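Local atomic coordinates of uncharacterized protein DUF849 (Burkholderia xenovorans LB400, PDB entry 3E02), a protein that probably cleaves beta-keto acids such as 3-keto-5-aminohexanoate, with a bound zinc ion held in a TIM-barrel fold. Residues 19-24 with 133-138; 110-115 with 157-162; 166-171 with 300-305. All coordinates share one frame; numbering follows the deposited sequence.

Contact 1 of 3, residues 19-24 with 133-138; sequences HTPTMS and FDWERP. With EDO (1,2-ethanediol), chain E.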
loop_
_atom_site.group_PDB
_atom_site.type_symbol
_atom_site.label_atom_id
_atom_site.label_comp_id
_atom_site.label_asym_id
_atom_site.label_seq_id
_atom_site.Cartn_x
_atom_site.Cartn_y
_atom_site.Cartn_z
ATOM N N HIS A 19 -30.125 2.478 -11.333
ATOM C CA HIS A 19 -30.891 3.732 -11.296
ATOM C C HIS A 19 -32.288 3.450 -11.817
ATOM O O HIS A 19 -32.478 2.568 -12.657
ATOM C CB HIS A 19 -30.222 4.842 -12.102
ATOM C CG HIS A 19 -28.877 5.217 -11.567
ATOM N ND1 HIS A 19 -27.757 5.289 -12.361
ATOM C CD2 HIS A 19 -28.464 5.483 -10.306
ATOM C CE1 HIS A 19 -26.718 5.623 -11.619
ATOM N NE2 HIS A 19 -27.117 5.749 -10.369
ATOM N N THR A 20 -33.274 4.170 -11.294
ATOM C CA THR A 20 -34.674 3.968 -11.665
ATOM C C THR A 20 -35.227 5.278 -12.256
ATOM O O THR A 20 -34.620 6.331 -12.046
ATOM C CB THR A 20 -35.504 3.444 -10.477
ATOM O OG1 THR A 20 -35.653 4.473 -9.498
ATOM C CG2 THR A 20 -34.844 2.193 -9.837
ATOM N N PRO A 21 -36.339 5.212 -13.035
ATOM C CA PRO A 21 -36.895 6.417 -13.702
ATOM C C PRO A 21 -37.160 7.648 -12.838
ATOM O O PRO A 21 -36.970 8.784 -13.302
ATOM C CB PRO A 21 -38.199 5.902 -14.303
ATOM C CG PRO A 21 -37.879 4.451 -14.607
ATOM C CD PRO A 21 -37.112 4.004 -13.410
ATOM N N THR A 22 -37.608 7.421 -11.607
ATOM C CA THR A 22 -37.842 8.498 -10.639
ATOM C C THR A 22 -36.591 9.361 -10.389
ATOM O O THR A 22 -36.699 10.563 -10.154
ATOM C CB THR A 22 -38.318 7.925 -9.273
ATOM O OG1 THR A 22 -39.614 7.342 -9.441
ATOM C CG2 THR A 22 -38.370 9.028 -8.161
HETATM N N MSE A 23 -35.425 8.746 -10.493
HETATM C CA MSE A 23 -34.152 9.390 -10.154
HETATM C C MSE A 23 -33.649 10.425 -11.143
HETATM O O MSE A 23 -32.874 11.306 -10.770
HETATM C CB MSE A 23 -33.082 8.330 -9.927
HETATM C CG MSE A 23 -33.508 7.289 -8.894
HETATM SE SE MSE A 23 -32.106 6.107 -8.466
HETATM C CE MSE A 23 -33.125 5.068 -7.239
ATOM N N SER A 24 -34.067 10.307 -12.402
ATOM C CA SER A 24 -33.692 11.269 -13.421
ATOM C C SER A 24 -34.605 11.162 -14.626
ATOM O O SER A 24 -34.830 10.047 -15.122
ATOM C CB SER A 24 -32.246 11.041 -13.896
ATOM O OG SER A 24 -31.913 11.899 -14.983
ATOM N N PHE A 133 -43.294 4.864 -10.695
ATOM C CA PHE A 133 -43.821 3.514 -10.960
ATOM C C PHE A 133 -43.776 2.637 -9.708
ATOM O O PHE A 133 -42.855 2.762 -8.885
ATOM C CB PHE A 133 -43.036 2.846 -12.091
ATOM C CG PHE A 133 -43.027 3.634 -13.374
ATOM C CD1 PHE A 133 -44.169 3.694 -14.175
ATOM C CD2 PHE A 133 -41.872 4.304 -13.794
ATOM C CE1 PHE A 133 -44.170 4.419 -15.371
ATOM C CE2 PHE A 133 -41.858 5.026 -15.005
ATOM C CZ PHE A 133 -43.008 5.090 -15.783
ATOM N N ASP A 134 -44.757 1.733 -9.612
ATOM C CA ASP A 134 -44.939 0.832 -8.469
ATOM C C ASP A 134 -43.774 -0.092 -8.199
ATOM O O ASP A 134 -43.568 -0.451 -7.055
ATOM C CB ASP A 134 -46.168 -0.082 -8.653
ATOM C CG ASP A 134 -47.469 0.648 -8.578
ATOM O OD1 ASP A 134 -47.496 1.836 -8.168
ATOM O OD2 ASP A 134 -48.483 0.006 -8.929
ATOM N N TRP A 135 -43.067 -0.506 -9.246
ATOM C CA TRP A 135 -41.928 -1.433 -9.100
ATOM C C TRP A 135 -40.666 -0.870 -8.460
ATOM O O TRP A 135 -39.857 -1.642 -7.938
ATOM C CB TRP A 135 -41.536 -2.043 -10.463
ATOM C CG TRP A 135 -40.902 -1.083 -11.418
ATOM C CD1 TRP A 135 -41.537 -0.332 -12.343
ATOM C CD2 TRP A 135 -39.508 -0.774 -11.534
ATOM N NE1 TRP A 135 -40.646 0.427 -13.030
ATOM C CE2 TRP A 135 -39.384 0.180 -12.561
ATOM C CE3 TRP A 135 -38.347 -1.225 -10.877
ATOM C CZ2 TRP A 135 -38.152 0.705 -12.947
ATOM C CZ3 TRP A 135 -37.124 -0.715 -11.259
ATOM C CH2 TRP A 135 -37.031 0.242 -12.291
ATOM N N GLU A 136 -40.504 0.453 -8.469
ATOM C CA GLU A 136 -39.235 1.081 -8.079
ATOM C C GLU A 136 -38.879 0.955 -6.614
ATOM O O GLU A 136 -37.789 0.471 -6.293
ATOM C CB GLU A 136 -39.182 2.554 -8.512
ATOM C CG GLU A 136 -39.357 2.785 -9.994
ATOM C CD GLU A 136 -39.337 4.259 -10.319
ATOM O OE1 GLU A 136 -38.251 4.847 -10.326
ATOM O OE2 GLU A 136 -40.413 4.830 -10.535
ATOM N N ARG A 137 -39.784 1.346 -5.717
ATOM C CA ARG A 137 -39.469 1.254 -4.285
ATOM C C ARG A 137 -39.218 -0.203 -3.812
ATOM O O ARG A 137 -38.221 -0.433 -3.127
ATOM C CB ARG A 137 -40.488 1.976 -3.403
ATOM C CG ARG A 137 -39.943 2.257 -2.009
ATOM C CD ARG A 137 -40.993 2.764 -1.017
ATOM N NE ARG A 137 -41.391 4.167 -1.174
ATOM C CZ ARG A 137 -40.620 5.229 -0.891
ATOM N NH1 ARG A 137 -39.365 5.097 -0.452
ATOM N NH2 ARG A 137 -41.110 6.462 -1.067
ATOM N N PRO A 138 -40.097 -1.164 -4.163
ATOM C CA PRO A 138 -39.856 -2.573 -3.789
ATOM C C PRO A 138 -38.545 -3.148 -4.349
ATOM O O PRO A 138 -37.880 -3.912 -3.657
ATOM C CB PRO A 138 -41.071 -3.306 -4.365
ATOM C CG PRO A 138 -42.092 -2.289 -4.532
ATOM C CD PRO A 138 -41.402 -1.024 -4.845
HETATM C C1 EDO E . -45.122 6.269 -4.072
HETATM O O1 EDO E . -45.064 7.509 -4.757
HETATM C C2 EDO E . -43.940 6.181 -3.124
HETATM O O2 EDO E . -43.653 4.803 -2.882
#

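Contact 2 of 3, residues 110-115 with 157-162; sequences ASMNMG and RGMTEL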
loop_
_atom_site.group_PDB
_atom_site.type_symbol
_atom_site.label_atom_id
_atom_site.label_comp_id
_atom_site.label_asym_id
_atom_site.label_seq_id
_atom_site.Cartn_x
_atom_site.Cartn_y
_atom_site.Cartn_z
ATOM N N ALA A 110 -19.004 -9.331 -23.684
ATOM C CA ALA A 110 -20.052 -9.472 -22.670
ATOM C C ALA A 110 -19.443 -9.208 -21.311
ATOM O O ALA A 110 -18.268 -9.523 -21.092
ATOM C CB ALA A 110 -20.686 -10.870 -22.711
ATOM N N SER A 111 -20.225 -8.642 -20.393
ATOM C CA SER A 111 -19.746 -8.431 -19.026
ATOM C C SER A 111 -19.740 -9.794 -18.326
ATOM O O SER A 111 -20.495 -10.691 -18.709
ATOM C CB SER A 111 -20.581 -7.393 -18.260
ATOM O OG SER A 111 -21.906 -7.819 -18.078
HETATM N N MSE A 112 -18.855 -9.955 -17.346
HETATM C CA MSE A 112 -18.728 -11.207 -16.593
HETATM C C MSE A 112 -18.408 -10.845 -15.152
HETATM O O MSE A 112 -17.295 -10.451 -14.846
HETATM C CB MSE A 112 -17.631 -12.079 -17.231
HETATM C CG MSE A 112 -17.317 -13.429 -16.587
HETATM SE SE MSE A 112 -18.807 -14.650 -16.550
HETATM C CE MSE A 112 -19.349 -14.656 -18.483
ATOM N N ASN A 113 -19.400 -10.970 -14.278
ATOM C CA ASN A 113 -19.252 -10.623 -12.864
ATOM C C ASN A 113 -18.448 -11.723 -12.171
ATOM O O ASN A 113 -18.821 -12.896 -12.253
ATOM C CB ASN A 113 -20.623 -10.391 -12.267
ATOM C CG ASN A 113 -21.324 -9.205 -12.922
ATOM O OD1 ASN A 113 -20.864 -8.082 -12.802
ATOM N ND2 ASN A 113 -22.403 -9.471 -13.674
HETATM N N MSE A 114 -17.340 -11.334 -11.525
HETATM C CA MSE A 114 -16.352 -12.304 -10.984
HETATM C C MSE A 114 -16.527 -12.828 -9.560
HETATM O O MSE A 114 -15.649 -13.510 -9.037
HETATM C CB MSE A 114 -14.926 -11.776 -11.225
HETATM C CG MSE A 114 -14.507 -11.784 -12.689
HETATM SE SE MSE A 114 -14.739 -13.520 -13.542
HETATM C CE MSE A 114 -13.806 -14.564 -12.362
ATOM N N GLY A 115 -17.672 -12.577 -8.954
ATOM C CA GLY A 115 -17.927 -13.123 -7.628
ATOM C C GLY A 115 -19.298 -12.775 -7.130
ATOM O O GLY A 115 -19.964 -11.905 -7.696
ATOM N N ARG A 157 -19.868 -21.747 -16.349
ATOM C CA ARG A 157 -20.944 -21.943 -17.352
ATOM C C ARG A 157 -20.955 -20.777 -18.345
ATOM O O ARG A 157 -20.940 -20.985 -19.565
ATOM C CB ARG A 157 -22.318 -22.061 -16.664
ATOM C CG ARG A 157 -23.527 -22.299 -17.601
ATOM C CD ARG A 157 -24.873 -22.110 -16.896
ATOM N NE ARG A 157 -25.951 -22.063 -17.890
ATOM C CZ ARG A 157 -27.179 -21.566 -17.707
ATOM N NH1 ARG A 157 -27.586 -21.083 -16.528
ATOM N NH2 ARG A 157 -28.024 -21.581 -18.741
ATOM N N GLY A 158 -20.968 -19.558 -17.810
ATOM C CA GLY A 158 -20.939 -18.341 -18.623
ATOM C C GLY A 158 -19.713 -18.277 -19.505
ATOM O O GLY A 158 -19.825 -17.995 -20.687
HETATM N N MSE A 159 -18.544 -18.561 -18.930
HETATM C CA MSE A 159 -17.293 -18.578 -19.703
HETATM C C MSE A 159 -17.316 -19.611 -20.826
HETATM O O MSE A 159 -16.879 -19.320 -21.946
HETATM C CB MSE A 159 -16.087 -18.830 -18.796
HETATM C CG MSE A 159 -15.757 -17.675 -17.868
HETATM SE SE MSE A 159 -14.312 -18.245 -16.706
HETATM C CE MSE A 159 -14.004 -16.562 -15.886
ATOM N N THR A 160 -17.847 -20.798 -20.533
ATOM C CA THR A 160 -17.909 -21.891 -21.519
ATOM C C THR A 160 -18.899 -21.597 -22.652
ATOM O O THR A 160 -18.523 -21.649 -23.824
ATOM C CB THR A 160 -18.268 -23.243 -20.843
ATOM O OG1 THR A 160 -17.341 -23.503 -19.786
ATOM C CG2 THR A 160 -18.209 -24.397 -21.842
ATOM N N GLU A 161 -20.139 -21.264 -22.294
ATOM C CA GLU A 161 -21.201 -21.017 -23.273
ATOM C C GLU A 161 -20.934 -19.806 -24.156
ATOM O O GLU A 161 -21.056 -19.899 -25.379
ATOM C CB GLU A 161 -22.559 -20.848 -22.592
ATOM C CG GLU A 161 -23.039 -22.104 -21.897
ATOM C CD GLU A 161 -24.405 -21.962 -21.250
ATOM O OE1 GLU A 161 -25.041 -20.897 -21.367
ATOM O OE2 GLU A 161 -24.846 -22.947 -20.626
ATOM N N LEU A 162 -20.566 -18.681 -23.538
ATOM C CA LEU A 162 -20.286 -17.454 -24.287
ATOM C C LEU A 162 -18.908 -17.479 -24.943
ATOM O O LEU A 162 -18.744 -16.912 -26.018
ATOM C CB LEU A 162 -20.498 -16.213 -23.417
ATOM C CG LEU A 162 -21.905 -16.076 -22.819
ATOM C CD1 LEU A 162 -21.976 -14.796 -21.972
ATOM C CD2 LEU A 162 -23.004 -16.072 -23.881
#

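Contact 3 of 3, residues 166-171 with 300-305; sequences GTRFEF and MLKTKG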
loop_
_atom_site.group_PDB
_atom_site.type_symbol
_atom_site.label_atom_id
_atom_site.label_comp_id
_atom_site.label_asym_id
_atom_site.label_seq_id
_atom_site.Cartn_x
_atom_site.Cartn_y
_atom_site.Cartn_z
ATOM N N GLY A 166 -16.890 -17.030 -29.394
ATOM C CA GLY A 166 -15.776 -16.081 -29.587
ATOM C C GLY A 166 -15.850 -14.784 -28.797
ATOM O O GLY A 166 -15.071 -13.845 -29.037
ATOM N N THR A 167 -16.769 -14.728 -27.841
ATOM C CA THR A 167 -16.953 -13.544 -26.999
ATOM C C THR A 167 -15.749 -13.304 -26.110
ATOM O O THR A 167 -15.208 -14.258 -25.572
ATOM C CB THR A 167 -18.170 -13.734 -26.063
ATOM O OG1 THR A 167 -19.290 -14.183 -26.830
ATOM C CG2 THR A 167 -18.523 -12.442 -25.317
ATOM N N ARG A 168 -15.337 -12.037 -25.978
ATOM C CA ARG A 168 -14.303 -11.627 -25.023
ATOM C C ARG A 168 -15.037 -11.015 -23.838
ATOM O O ARG A 168 -16.084 -10.380 -24.004
ATOM C CB ARG A 168 -13.311 -10.614 -25.608
ATOM C CG ARG A 168 -12.624 -11.008 -26.900
ATOM C CD ARG A 168 -12.127 -12.428 -26.920
ATOM N NE ARG A 168 -11.196 -12.703 -25.824
ATOM C CZ ARG A 168 -9.866 -12.768 -25.912
ATOM N NH1 ARG A 168 -9.221 -12.591 -27.054
ATOM N NH2 ARG A 168 -9.158 -13.043 -24.828
ATOM N N PHE A 169 -14.502 -11.183 -22.637
ATOM C CA PHE A 169 -15.181 -10.673 -21.449
ATOM C C PHE A 169 -14.619 -9.439 -20.797
ATOM O O PHE A 169 -13.410 -9.219 -20.797
ATOM C CB PHE A 169 -15.264 -11.765 -20.373
ATOM C CG PHE A 169 -15.941 -13.011 -20.848
ATOM C CD1 PHE A 169 -17.300 -12.983 -21.200
ATOM C CD2 PHE A 169 -15.240 -14.207 -20.956
ATOM C CE1 PHE A 169 -17.942 -14.140 -21.671
ATOM C CE2 PHE A 169 -15.877 -15.372 -21.425
ATOM C CZ PHE A 169 -17.227 -15.339 -21.784
ATOM N N GLU A 170 -15.550 -8.627 -20.291
ATOM C CA GLU A 170 -15.256 -7.462 -19.457
ATOM C C GLU A 170 -15.436 -8.088 -18.062
ATOM O O GLU A 170 -16.570 -8.289 -17.623
ATOM C CB GLU A 170 -16.257 -6.313 -19.717
ATOM C CG GLU A 170 -16.098 -5.008 -18.861
ATOM C CD GLU A 170 -17.358 -4.100 -18.835
ATOM O OE1 GLU A 170 -18.445 -4.515 -19.283
ATOM O OE2 GLU A 170 -17.291 -2.961 -18.316
ATOM N N PHE A 171 -14.329 -8.416 -17.394
ATOM C CA PHE A 171 -14.374 -9.051 -16.064
ATOM C C PHE A 171 -14.669 -8.005 -14.991
ATOM O O PHE A 171 -13.798 -7.172 -14.694
ATOM C CB PHE A 171 -13.056 -9.778 -15.766
ATOM C CG PHE A 171 -12.710 -10.850 -16.758
ATOM C CD1 PHE A 171 -13.434 -12.036 -16.791
ATOM C CD2 PHE A 171 -11.645 -10.688 -17.652
ATOM C CE1 PHE A 171 -13.123 -13.049 -17.712
ATOM C CE2 PHE A 171 -11.313 -11.694 -18.571
ATOM C CZ PHE A 171 -12.058 -12.880 -18.605
HETATM N N MSE A 300 -6.898 -4.143 -29.074
HETATM C CA MSE A 300 -6.444 -4.277 -27.684
HETATM C C MSE A 300 -7.097 -5.487 -27.009
HETATM O O MSE A 300 -6.407 -6.320 -26.441
HETATM C CB MSE A 300 -6.732 -3.003 -26.866
HETATM C CG MSE A 300 -5.847 -1.825 -27.245
HETATM SE SE MSE A 300 -6.531 -0.142 -26.570
HETATM C CE MSE A 300 -6.293 -0.383 -24.689
ATOM N N LEU A 301 -8.418 -5.584 -27.106
ATOM C CA LEU A 301 -9.175 -6.681 -26.487
ATOM C C LEU A 301 -9.156 -8.005 -27.264
ATOM O O LEU A 301 -9.566 -9.037 -26.711
ATOM C CB LEU A 301 -10.618 -6.251 -26.234
ATOM C CG LEU A 301 -10.793 -5.005 -25.361
ATOM C CD1 LEU A 301 -12.264 -4.682 -25.168
ATOM C CD2 LEU A 301 -10.128 -5.190 -24.043
ATOM N N LYS A 302 -8.693 -7.965 -28.519
ATOM C CA LYS A 302 -8.617 -9.126 -29.416
ATOM C C LYS A 302 -10.013 -9.714 -29.638
ATOM O O LYS A 302 -10.243 -10.900 -29.461
ATOM C CB LYS A 302 -7.622 -10.181 -28.899
ATOM C CG LYS A 302 -6.191 -9.712 -28.691
ATOM C CD LYS A 302 -5.494 -9.400 -29.998
ATOM C CE LYS A 302 -4.027 -9.020 -29.777
ATOM N NZ LYS A 302 -3.241 -10.147 -29.162
ATOM N N THR A 303 -10.946 -8.858 -30.032
ATOM C CA THR A 303 -12.325 -9.275 -30.290
ATOM C C THR A 303 -12.439 -9.938 -31.659
ATOM O O THR A 303 -11.562 -9.786 -32.507
ATOM C CB THR A 303 -13.315 -8.101 -30.208
ATOM O OG1 THR A 303 -13.008 -7.143 -31.224
ATOM C CG2 THR A 303 -13.269 -7.444 -28.810
ATOM N N LYS A 304 -13.548 -10.639 -31.862
ATOM C CA LYS A 304 -13.801 -11.387 -33.100
ATOM C C LYS A 304 -14.168 -10.529 -34.329
ATOM O O LYS A 304 -14.148 -11.044 -35.443
ATOM C CB LYS A 304 -14.873 -12.470 -32.878
ATOM C CG LYS A 304 -16.286 -11.970 -32.550
ATOM C CD LYS A 304 -17.264 -13.124 -32.426
ATOM C CE LYS A 304 -18.649 -12.621 -32.068
ATOM N NZ LYS A 304 -19.649 -13.726 -31.994
ATOM N N GLY A 305 -14.518 -9.263 -34.119
ATOM C CA GLY A 305 -14.888 -8.332 -35.180
ATOM C C GLY A 305 -16.376 -8.073 -35.213
ATOM O O GLY A 305 -17.177 -8.949 -34.872
HETATM O O HOH W 1 -15.005 -11.165 -29.495
HETATM O O HOH W 2 -20.104 -14.148 -29.299
#

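Contact 1 of 3, residues 19-24 with 133-138
T20 and T22 close on the carboxylate of E136, an instructive case of one carboxylate tying the loop after strand 10-13 to the start of helix 136-142. OE1 takes T20 OG1 at 2.8 Å through its anti lone pair, while T22 N reaches the same oxygen on the syn side at 2.9 Å, nearly straight (165°). OE2 accepts T22 OG1, also syn but well out of the carboxylate plane, and F133 N arrives nearly in line with the C-O bond. K132 N in turn bonds to T22 OG1. Beside this polar grip the packing is tight: P21 CD meets W135 CZ2 tip to tip at 3.5 Å, and P21 CB lies in the plane of the F133 ring, 3.8 Å from CE2 at its edge. E136 CG rests over the centre of the indole. The outer side, where T22 and F133 are partly exposed, is looser; an ethanediol on R137 NE does not reach 19-24. The loop leaves the C-terminal end of barrel strand 10-13, and the T20 side chain lies about 14 Å from the zinc ion, outside its coordination. Four donors share the carboxylate's oxygens, which would favour its ionised form.

Contact 2 of 3, residues 110-115 with 157-162
The peptide plane joining G158 to M159 receives the methyl of M112 over one face, CE standing 3.8 Å from G158 C and 4.0 Å from M159 N. The other flat group, the guanidinium of R157, lies off the flank of the helix, away from the contact, and has E161 OE2 at its edge, in plane; that 3.1 Å salt bridge from NE is local to the helix, and both residues also pair with helix 95-105, E161 with R103 and R157 with D96. M112, a selenomethionine like M114 and M159, leaves the strand with CG anti to the backbone N (chi1 179°) and then bends twice, which brings its methyl onto the helix where G158 has no side chain. F169, on the neighbouring strand 168-173, packs against it. Further along, the extended M159 crosses the folded M114 at about a right angle, CE meeting SE at 3.9 Å, and F185 of helix 176-187 touches both. At the other end A110 CB approaches L162 CD1 at 4.2 Å. The contact is van der Waals packing, and the axes of 110-113 and 157-162 approach to 10.0 Å, at 159°. Helix 152-163 thus lies on the chain's path from strand 109-113 to its parallel neighbour 168-173, the beta-alpha-beta crossover from which a TIM barrel is built.

Contact 3 of 3, residues 166-171 with 300-305
R168 points its guanidinium at the end of helix 294-301, where NH1 donates to K302 O at 3.1 Å. The bond is bent (146°), and the oxygen lies near the guanidinium edge, somewhat out of its plane. A second carbonyl, L301 O, sits over one face of the same group, offset toward the rim and 3.6 Å from NH1. The aliphatic part of the side chain is used as well: R168 CG packs against T303 CA at 3.8 Å. Separately, K302 CB approaches R168 NH1 to 3.4 Å. Bends at chi2 and chi3 (-44° and -58°) bring the arginine alongside K302, pointing the same way, though the lysine's amino end leads off elsewhere. Meeting two carbonyls where a helix ends, the positive charge is probably favourably placed.

Around this core, water joins what the side chains do not. One molecule donates to G166 O at 2.7 Å and accepts from K304 N at 2.8 Å; another donates to T167 OG1 at 2.6 Å and accepts from K304 NZ. The extended K304 chain runs past G166 to reach R106 O, E308 O and S165 O as well, so its ammonium is held mainly by backbone carbonyls. T303 OG1 is anchored on E108.

What positions these groups is the backbone. K302 takes positive phi and so breaks the helix, turning the chain toward the start of strand 168-173. R168 itself is fixed by backbone bonds to E108 and A110, and L301 packs on F196 of strand 195-201, which flanks 168-173 on its other side. The contact therefore lies at the N-terminal ends of the barrel strands, where the last helix and the chain beyond it are fastened to that end of a TIM barrel.

Overall arrangement
Following the chain from the N terminus, the loop after strand 10-13 is the first half of contact 1, which closes when 133-138 comes back to it 109 residues later. Strand 109-113 opens contact 2 inside that span, and helix 152-163 closes it beyond, so contacts 1 and 2 cross. Contact 3 begins only afterwards, with strand 168-173, and closes at the end of helix 294-301 and the chain just after it. Contacts 2 and 3 touch, since their strands are paired neighbours in the barrel sheet; M112 N probably bonds to E170 O. Contact 1 lies across the chain's centre from contact 3, about 33 Å between centres, and ties the loop after strand 10-13 to the start of helix 136-142.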